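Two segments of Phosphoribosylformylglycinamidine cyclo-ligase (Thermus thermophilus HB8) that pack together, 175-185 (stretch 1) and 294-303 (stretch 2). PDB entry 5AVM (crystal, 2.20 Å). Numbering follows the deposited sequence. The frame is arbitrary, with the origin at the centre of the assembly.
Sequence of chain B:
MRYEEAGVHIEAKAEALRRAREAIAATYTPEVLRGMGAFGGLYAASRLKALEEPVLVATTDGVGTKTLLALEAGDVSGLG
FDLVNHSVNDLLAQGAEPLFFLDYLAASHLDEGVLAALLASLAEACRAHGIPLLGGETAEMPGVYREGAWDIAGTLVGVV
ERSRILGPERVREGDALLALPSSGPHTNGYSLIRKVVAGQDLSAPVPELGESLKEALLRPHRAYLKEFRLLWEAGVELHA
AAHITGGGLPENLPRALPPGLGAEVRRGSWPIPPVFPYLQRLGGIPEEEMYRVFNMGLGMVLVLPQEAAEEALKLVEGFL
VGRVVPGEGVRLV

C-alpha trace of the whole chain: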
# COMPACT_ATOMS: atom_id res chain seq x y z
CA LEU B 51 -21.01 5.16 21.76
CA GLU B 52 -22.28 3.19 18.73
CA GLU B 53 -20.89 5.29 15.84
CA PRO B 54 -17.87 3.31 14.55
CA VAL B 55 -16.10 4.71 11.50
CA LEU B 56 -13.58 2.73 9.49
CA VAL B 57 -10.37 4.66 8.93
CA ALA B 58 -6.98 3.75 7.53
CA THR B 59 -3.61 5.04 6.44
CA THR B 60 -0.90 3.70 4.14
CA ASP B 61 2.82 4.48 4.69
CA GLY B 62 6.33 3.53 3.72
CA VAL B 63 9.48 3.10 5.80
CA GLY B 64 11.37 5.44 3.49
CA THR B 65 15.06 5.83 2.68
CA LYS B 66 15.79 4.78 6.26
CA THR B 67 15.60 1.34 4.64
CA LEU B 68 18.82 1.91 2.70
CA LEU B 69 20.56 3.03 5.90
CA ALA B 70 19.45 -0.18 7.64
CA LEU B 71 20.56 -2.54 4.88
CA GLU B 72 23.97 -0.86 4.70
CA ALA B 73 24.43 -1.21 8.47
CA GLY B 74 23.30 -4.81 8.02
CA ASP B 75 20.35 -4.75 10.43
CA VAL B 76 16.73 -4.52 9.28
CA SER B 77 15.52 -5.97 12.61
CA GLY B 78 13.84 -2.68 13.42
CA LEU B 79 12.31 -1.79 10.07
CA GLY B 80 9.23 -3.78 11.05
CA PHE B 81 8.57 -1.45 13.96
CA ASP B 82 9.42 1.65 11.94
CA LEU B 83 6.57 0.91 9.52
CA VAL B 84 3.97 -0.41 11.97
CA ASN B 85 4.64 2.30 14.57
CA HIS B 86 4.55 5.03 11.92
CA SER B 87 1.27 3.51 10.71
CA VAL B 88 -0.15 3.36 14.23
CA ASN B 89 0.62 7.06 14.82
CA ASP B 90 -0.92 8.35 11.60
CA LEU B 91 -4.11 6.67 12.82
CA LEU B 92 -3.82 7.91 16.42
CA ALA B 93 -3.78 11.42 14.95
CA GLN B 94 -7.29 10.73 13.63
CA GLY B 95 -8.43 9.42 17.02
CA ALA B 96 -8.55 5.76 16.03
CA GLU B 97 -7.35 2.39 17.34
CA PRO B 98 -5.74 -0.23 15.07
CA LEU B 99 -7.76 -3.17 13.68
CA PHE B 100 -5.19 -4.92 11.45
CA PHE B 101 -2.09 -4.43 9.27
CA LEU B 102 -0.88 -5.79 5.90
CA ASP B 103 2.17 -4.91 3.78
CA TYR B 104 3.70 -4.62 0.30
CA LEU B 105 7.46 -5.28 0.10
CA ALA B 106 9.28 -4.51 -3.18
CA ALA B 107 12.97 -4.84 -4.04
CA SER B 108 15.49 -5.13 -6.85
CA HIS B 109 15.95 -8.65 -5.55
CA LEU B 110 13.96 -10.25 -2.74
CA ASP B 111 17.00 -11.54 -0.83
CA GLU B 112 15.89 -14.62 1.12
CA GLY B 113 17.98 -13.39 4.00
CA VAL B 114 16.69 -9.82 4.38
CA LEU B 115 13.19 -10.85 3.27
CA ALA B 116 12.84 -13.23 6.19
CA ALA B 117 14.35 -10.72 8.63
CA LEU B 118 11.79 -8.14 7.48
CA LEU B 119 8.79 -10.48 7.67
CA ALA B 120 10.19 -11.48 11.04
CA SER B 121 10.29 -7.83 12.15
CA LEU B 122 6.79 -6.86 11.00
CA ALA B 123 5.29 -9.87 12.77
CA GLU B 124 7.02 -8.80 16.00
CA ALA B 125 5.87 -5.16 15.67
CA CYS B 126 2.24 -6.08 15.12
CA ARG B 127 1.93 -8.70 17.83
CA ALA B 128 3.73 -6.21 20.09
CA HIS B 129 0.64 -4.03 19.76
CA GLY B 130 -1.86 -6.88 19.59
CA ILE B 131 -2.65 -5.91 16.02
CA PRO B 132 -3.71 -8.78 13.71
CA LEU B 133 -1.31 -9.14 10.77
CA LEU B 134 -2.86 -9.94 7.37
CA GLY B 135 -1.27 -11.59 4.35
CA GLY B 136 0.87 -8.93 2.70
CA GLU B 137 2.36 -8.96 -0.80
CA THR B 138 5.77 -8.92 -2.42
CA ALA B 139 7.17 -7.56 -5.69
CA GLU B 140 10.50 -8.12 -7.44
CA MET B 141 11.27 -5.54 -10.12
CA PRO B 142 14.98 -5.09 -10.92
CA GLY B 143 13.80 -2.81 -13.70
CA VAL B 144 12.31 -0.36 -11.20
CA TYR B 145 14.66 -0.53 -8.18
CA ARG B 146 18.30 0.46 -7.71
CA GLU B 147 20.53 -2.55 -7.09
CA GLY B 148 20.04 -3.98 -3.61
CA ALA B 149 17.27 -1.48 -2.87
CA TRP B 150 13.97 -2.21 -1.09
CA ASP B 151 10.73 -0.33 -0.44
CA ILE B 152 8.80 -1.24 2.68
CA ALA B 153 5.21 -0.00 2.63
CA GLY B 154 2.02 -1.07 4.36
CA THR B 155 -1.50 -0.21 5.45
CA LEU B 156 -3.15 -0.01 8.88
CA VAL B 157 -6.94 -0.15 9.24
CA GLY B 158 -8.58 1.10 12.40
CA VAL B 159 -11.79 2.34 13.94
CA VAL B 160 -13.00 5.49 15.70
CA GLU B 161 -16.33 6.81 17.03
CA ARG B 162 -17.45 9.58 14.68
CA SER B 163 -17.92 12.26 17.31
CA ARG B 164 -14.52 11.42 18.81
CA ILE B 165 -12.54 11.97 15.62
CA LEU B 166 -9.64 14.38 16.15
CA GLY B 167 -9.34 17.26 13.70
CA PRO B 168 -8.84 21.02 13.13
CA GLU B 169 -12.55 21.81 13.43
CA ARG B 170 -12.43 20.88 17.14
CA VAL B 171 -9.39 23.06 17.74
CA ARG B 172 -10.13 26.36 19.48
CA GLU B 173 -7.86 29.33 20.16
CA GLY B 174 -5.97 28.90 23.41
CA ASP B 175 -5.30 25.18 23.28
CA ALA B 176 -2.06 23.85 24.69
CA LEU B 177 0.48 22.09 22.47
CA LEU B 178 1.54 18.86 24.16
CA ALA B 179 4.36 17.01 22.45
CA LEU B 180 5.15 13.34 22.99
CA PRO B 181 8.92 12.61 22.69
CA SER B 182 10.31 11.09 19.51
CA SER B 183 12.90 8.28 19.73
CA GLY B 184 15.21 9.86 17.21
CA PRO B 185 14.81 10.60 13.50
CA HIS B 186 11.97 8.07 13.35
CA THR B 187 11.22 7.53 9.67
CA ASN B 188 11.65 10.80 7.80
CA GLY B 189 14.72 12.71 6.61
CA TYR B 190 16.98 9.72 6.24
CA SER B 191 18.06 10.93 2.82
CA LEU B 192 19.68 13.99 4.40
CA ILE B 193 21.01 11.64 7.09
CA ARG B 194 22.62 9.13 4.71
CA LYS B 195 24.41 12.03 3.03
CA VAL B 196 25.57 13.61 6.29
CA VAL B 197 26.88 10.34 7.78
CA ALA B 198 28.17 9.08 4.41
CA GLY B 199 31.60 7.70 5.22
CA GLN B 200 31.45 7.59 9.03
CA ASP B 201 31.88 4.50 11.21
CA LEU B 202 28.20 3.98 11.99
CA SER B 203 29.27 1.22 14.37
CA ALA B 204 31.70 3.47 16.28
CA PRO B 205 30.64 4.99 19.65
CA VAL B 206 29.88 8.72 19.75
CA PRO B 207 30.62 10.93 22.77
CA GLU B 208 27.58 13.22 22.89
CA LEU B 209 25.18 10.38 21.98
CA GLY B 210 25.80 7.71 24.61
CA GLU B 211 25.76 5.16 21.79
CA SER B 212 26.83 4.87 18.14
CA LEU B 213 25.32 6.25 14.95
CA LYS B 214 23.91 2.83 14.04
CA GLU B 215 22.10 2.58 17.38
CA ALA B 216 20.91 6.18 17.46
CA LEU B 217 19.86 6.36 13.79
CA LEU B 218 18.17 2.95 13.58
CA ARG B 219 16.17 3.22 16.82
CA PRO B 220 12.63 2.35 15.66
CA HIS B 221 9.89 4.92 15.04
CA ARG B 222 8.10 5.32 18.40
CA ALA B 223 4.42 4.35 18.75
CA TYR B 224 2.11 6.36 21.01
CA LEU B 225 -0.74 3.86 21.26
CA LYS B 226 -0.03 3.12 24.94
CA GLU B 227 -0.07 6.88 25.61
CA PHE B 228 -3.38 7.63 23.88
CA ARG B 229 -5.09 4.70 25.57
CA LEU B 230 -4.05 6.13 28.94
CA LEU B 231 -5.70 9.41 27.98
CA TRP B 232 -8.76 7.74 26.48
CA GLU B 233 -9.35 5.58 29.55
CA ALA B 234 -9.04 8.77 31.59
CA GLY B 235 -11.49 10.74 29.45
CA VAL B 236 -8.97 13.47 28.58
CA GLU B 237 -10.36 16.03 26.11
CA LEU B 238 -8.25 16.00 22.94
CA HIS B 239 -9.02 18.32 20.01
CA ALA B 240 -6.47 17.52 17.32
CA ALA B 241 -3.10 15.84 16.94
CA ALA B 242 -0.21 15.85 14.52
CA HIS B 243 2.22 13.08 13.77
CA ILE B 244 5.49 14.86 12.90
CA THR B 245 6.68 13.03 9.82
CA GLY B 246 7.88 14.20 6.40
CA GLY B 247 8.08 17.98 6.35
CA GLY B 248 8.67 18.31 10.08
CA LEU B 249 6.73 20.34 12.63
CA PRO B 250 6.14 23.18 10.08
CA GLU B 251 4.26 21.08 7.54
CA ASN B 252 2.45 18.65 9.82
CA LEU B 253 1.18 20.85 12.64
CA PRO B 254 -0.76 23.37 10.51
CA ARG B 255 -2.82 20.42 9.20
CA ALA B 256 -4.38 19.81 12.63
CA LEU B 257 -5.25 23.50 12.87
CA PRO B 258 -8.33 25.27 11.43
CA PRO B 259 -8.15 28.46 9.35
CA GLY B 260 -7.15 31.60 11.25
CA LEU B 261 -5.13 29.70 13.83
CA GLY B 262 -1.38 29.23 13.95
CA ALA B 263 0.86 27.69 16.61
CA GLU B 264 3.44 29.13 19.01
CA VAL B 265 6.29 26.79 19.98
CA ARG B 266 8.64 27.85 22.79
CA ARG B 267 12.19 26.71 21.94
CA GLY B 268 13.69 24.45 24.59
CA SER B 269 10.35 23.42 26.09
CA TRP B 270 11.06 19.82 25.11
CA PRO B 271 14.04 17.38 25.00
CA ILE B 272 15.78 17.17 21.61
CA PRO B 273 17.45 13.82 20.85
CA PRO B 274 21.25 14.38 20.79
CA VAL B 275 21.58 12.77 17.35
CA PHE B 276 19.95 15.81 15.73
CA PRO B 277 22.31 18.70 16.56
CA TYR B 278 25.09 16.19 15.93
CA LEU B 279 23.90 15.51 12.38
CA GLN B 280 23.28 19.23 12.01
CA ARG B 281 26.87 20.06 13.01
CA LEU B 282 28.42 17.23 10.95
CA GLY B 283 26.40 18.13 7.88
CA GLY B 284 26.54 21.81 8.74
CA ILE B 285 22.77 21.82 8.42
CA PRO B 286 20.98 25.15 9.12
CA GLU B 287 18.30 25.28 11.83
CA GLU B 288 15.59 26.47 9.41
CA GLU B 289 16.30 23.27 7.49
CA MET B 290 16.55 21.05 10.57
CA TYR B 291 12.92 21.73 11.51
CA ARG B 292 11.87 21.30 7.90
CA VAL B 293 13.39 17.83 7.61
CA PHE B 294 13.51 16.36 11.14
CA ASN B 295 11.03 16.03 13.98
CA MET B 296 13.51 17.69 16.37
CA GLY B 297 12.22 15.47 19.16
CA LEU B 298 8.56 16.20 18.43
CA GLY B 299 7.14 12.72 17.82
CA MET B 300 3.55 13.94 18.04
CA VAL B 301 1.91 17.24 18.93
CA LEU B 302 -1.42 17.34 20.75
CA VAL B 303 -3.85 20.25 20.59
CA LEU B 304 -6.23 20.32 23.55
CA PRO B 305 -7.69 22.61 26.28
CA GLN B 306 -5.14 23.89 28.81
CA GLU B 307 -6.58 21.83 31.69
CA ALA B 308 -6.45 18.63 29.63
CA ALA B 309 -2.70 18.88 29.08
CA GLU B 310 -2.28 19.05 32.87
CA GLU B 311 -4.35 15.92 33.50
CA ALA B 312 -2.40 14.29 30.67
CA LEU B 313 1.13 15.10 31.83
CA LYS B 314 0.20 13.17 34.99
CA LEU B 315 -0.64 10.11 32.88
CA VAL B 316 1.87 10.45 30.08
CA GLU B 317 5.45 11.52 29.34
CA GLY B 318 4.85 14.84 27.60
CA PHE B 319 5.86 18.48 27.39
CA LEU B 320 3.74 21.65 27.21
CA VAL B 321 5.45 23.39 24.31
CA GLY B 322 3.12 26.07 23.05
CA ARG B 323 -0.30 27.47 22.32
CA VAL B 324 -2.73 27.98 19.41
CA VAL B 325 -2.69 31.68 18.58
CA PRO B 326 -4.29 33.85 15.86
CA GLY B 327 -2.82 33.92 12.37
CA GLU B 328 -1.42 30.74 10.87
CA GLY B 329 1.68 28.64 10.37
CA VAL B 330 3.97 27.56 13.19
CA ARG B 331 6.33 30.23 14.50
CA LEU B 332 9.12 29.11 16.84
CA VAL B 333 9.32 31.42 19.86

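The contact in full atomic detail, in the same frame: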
# COMPACT_ATOMS: atom_id res chain seq x y z
N ASP B 175 -5.69 26.54 22.94
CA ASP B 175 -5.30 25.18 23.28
C ASP B 175 -3.82 25.11 23.58
O ASP B 175 -3.03 25.94 23.13
CB ASP B 175 -5.62 24.21 22.14
CG ASP B 175 -7.08 23.86 22.05
OD1 ASP B 175 -7.74 23.80 23.12
OD2 ASP B 175 -7.57 23.64 20.93
N ALA B 176 -3.45 24.09 24.35
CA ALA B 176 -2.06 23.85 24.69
C ALA B 176 -1.47 22.86 23.68
O ALA B 176 -2.18 21.99 23.16
CB ALA B 176 -1.97 23.28 26.10
N LEU B 177 -0.19 23.00 23.39
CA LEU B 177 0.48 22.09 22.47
C LEU B 177 1.29 21.13 23.33
O LEU B 177 2.27 21.52 23.95
CB LEU B 177 1.40 22.86 21.51
CG LEU B 177 0.80 24.00 20.70
CD1 LEU B 177 1.82 24.50 19.72
CD2 LEU B 177 -0.44 23.54 19.96
N LEU B 178 0.86 19.88 23.37
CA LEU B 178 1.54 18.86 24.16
C LEU B 178 2.26 17.91 23.21
O LEU B 178 1.63 17.24 22.39
CB LEU B 178 0.51 18.10 25.00
CG LEU B 178 0.94 17.24 26.20
CD1 LEU B 178 -0.31 16.91 26.99
CD2 LEU B 178 1.65 15.97 25.76
N ALA B 179 3.58 17.86 23.31
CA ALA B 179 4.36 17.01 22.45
C ALA B 179 4.78 15.75 23.17
O ALA B 179 5.11 15.78 24.35
CB ALA B 179 5.59 17.75 21.96
N LEU B 180 4.73 14.63 22.45
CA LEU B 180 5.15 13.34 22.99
C LEU B 180 6.52 13.16 22.33
O LEU B 180 6.66 13.34 21.12
CB LEU B 180 4.18 12.24 22.56
CG LEU B 180 2.74 12.46 23.02
CD1 LEU B 180 1.92 11.22 22.68
CD2 LEU B 180 2.71 12.74 24.53
N PRO B 181 7.54 12.81 23.14
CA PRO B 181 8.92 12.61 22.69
C PRO B 181 9.20 11.56 21.62
O PRO B 181 8.79 10.41 21.74
CB PRO B 181 9.65 12.32 24.00
CG PRO B 181 8.62 11.58 24.79
CD PRO B 181 7.38 12.41 24.55
N SER B 182 9.93 11.98 20.59
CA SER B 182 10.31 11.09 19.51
C SER B 182 11.52 10.29 20.00
O SER B 182 12.18 10.70 20.95
CB SER B 182 10.69 11.88 18.25
OG SER B 182 11.94 12.53 18.40
N SER B 183 11.79 9.16 19.35
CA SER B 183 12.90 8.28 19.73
C SER B 183 14.13 8.52 18.89
O SER B 183 15.11 7.77 18.96
CB SER B 183 12.48 6.83 19.56
OG SER B 183 12.40 6.52 18.18
N GLY B 184 14.09 9.57 18.08
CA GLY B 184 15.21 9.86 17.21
C GLY B 184 14.65 10.35 15.90
O GLY B 184 13.58 10.96 15.89
N PRO B 185 15.34 10.11 14.78
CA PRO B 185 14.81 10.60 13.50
C PRO B 185 13.50 9.93 13.07
O PRO B 185 12.79 10.43 12.21
CB PRO B 185 15.96 10.31 12.52
CG PRO B 185 17.19 10.30 13.42
CD PRO B 185 16.69 9.54 14.62
N PHE B 294 13.60 17.24 9.97
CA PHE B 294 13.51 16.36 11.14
C PHE B 294 12.44 16.75 12.15
O PHE B 294 12.00 17.89 12.20
CB PHE B 294 14.87 16.31 11.83
CG PHE B 294 15.99 15.89 10.94
CD1 PHE B 294 16.00 14.63 10.35
CD2 PHE B 294 17.04 16.77 10.66
CE1 PHE B 294 17.04 14.25 9.50
CE2 PHE B 294 18.09 16.38 9.81
CZ PHE B 294 18.08 15.12 9.24
N ASN B 295 12.05 15.78 12.98
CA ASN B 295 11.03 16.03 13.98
C ASN B 295 11.55 16.79 15.20
O ASN B 295 10.77 17.23 16.05
CB ASN B 295 10.38 14.71 14.43
CG ASN B 295 11.36 13.76 15.08
OD1 ASN B 295 12.04 14.10 16.05
ND2 ASN B 295 11.42 12.54 14.56
N MET B 296 12.87 16.95 15.27
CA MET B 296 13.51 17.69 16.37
C MET B 296 13.07 17.24 17.75
O MET B 296 13.11 18.02 18.70
CB MET B 296 13.23 19.18 16.20
CG MET B 296 13.69 19.75 14.86
SD MET B 296 15.48 19.76 14.68
CE MET B 296 15.82 18.11 14.34
N GLY B 297 12.66 15.98 17.88
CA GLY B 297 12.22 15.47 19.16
C GLY B 297 10.71 15.52 19.35
O GLY B 297 10.19 15.04 20.36
N LEU B 298 10.01 16.10 18.38
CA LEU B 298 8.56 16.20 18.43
C LEU B 298 7.96 15.00 17.69
O LEU B 298 7.77 15.04 16.48
CB LEU B 298 8.10 17.50 17.75
CG LEU B 298 8.67 18.78 18.37
CD1 LEU B 298 8.41 19.95 17.48
CD2 LEU B 298 8.05 19.00 19.74
N GLY B 299 7.70 13.92 18.43
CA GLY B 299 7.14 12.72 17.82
C GLY B 299 5.69 12.93 17.43
O GLY B 299 5.24 12.45 16.38
N MET B 300 4.95 13.63 18.29
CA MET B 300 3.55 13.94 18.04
C MET B 300 3.19 15.19 18.82
O MET B 300 3.68 15.38 19.92
CB MET B 300 2.63 12.79 18.49
CG MET B 300 2.44 11.70 17.46
SD MET B 300 0.89 10.82 17.71
CE MET B 300 -0.27 12.02 17.12
N VAL B 301 2.34 16.03 18.24
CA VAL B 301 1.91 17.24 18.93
C VAL B 301 0.41 17.13 19.16
O VAL B 301 -0.35 16.79 18.25
CB VAL B 301 2.19 18.53 18.10
CG1 VAL B 301 1.76 19.76 18.89
CG2 VAL B 301 3.68 18.62 17.75
N LEU B 302 -0.02 17.40 20.39
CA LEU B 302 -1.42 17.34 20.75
C LEU B 302 -1.99 18.73 20.98
O LEU B 302 -1.36 19.58 21.62
CB LEU B 302 -1.60 16.49 22.02
CG LEU B 302 -1.69 14.97 21.87
CD1 LEU B 302 -0.69 14.45 20.88
CD2 LEU B 302 -1.47 14.33 23.23
N VAL B 303 -3.17 18.97 20.44
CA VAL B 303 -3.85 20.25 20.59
C VAL B 303 -5.08 19.96 21.45
O VAL B 303 -5.96 19.20 21.05
CB VAL B 303 -4.28 20.82 19.24
CG1 VAL B 303 -4.75 22.25 19.40
CG2 VAL B 303 -3.12 20.75 18.25
O HOH W 1 12.86 13.26 11.85

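Stretch 2 meets stretch 1 first through a polar loop and then through an antiparallel strand pairing, and the two segments bury 756 Å² between them. Phe294, just past the end of a helix, has its CA-to-CB bond sideways to stretch 1, and the first close contact falls to Asn295. The carboxamide of Asn295 can accept and donate at once, and it does both here. Its OD1 accepts from Ser182 OG at 2.8 Å and, within its own loop, from Gly297 N at 2.7 Å, while its ND2 donates to Gly184 O at 3.0 Å. A water accepts from Asn295 N at 2.9 Å and also lies 2.9 Å from Pro185 O, within reach of both backbones.

Asn295 also opens a type I' turn, closed by the bond from Leu298 N to Asn295 O at 2.7 Å. Met296 points away from stretch 1. Gly297 has phi near 96°, where a CB would be jammed against the preceding carbonyl oxygen, so glycine fits this corner. Gly297 CA lies 3.0 Å from Ser182 OG, and Gly297 O accepts from Ser182 N at 3.1 Å.

Leu298 directs its CA-to-CB bond away from stretch 1, yet its CD2 comes within 3.5 Å of Ala179 CB; the small methyl of alanine contacts the branched end of leucine. At Gly299 the chain turns a corner beside a beta bulge. Leu180 O serves two donors there, Gly299 N at 2.9 Å and, weakly, Met300 N at 3.3 Å. A CB on Gly299 would point toward stretch 1 and lie only 3.0 Å from Leu180 O and 3.2 Å from Ser182 CA, so glycine suits this tight passage.

Beyond the corner the pairing is regular. Met300 O accepts from Leu180 N at 2.8 Å; the CB atoms of Met300 and Leu180 lie 4.4 Å apart on one face, though the end of the methionine leads away. Val301, opposite Ala179, faces the other side, where its CG1 is 4.1 Å from Leu177 CB. Leu302 forms a reciprocal pair with Leu178: Leu302 N donates to Leu178 O at 2.6 Å, and Leu178 N donates to Leu302 O at 2.8 Å. Their CB atoms, 4.0 Å apart, share the face of Leu180 and Met300. Val303 returns to the Val301 face, its CG2 4.2 Å from Leu177 CD2 and its CG1 3.5 Å from Asp175 CB. Apolar residues suit this buried strand: their side chains line both faces, while the N and O of Met300 and Leu302 bond to stretch 1, the Met300 N bond being weak.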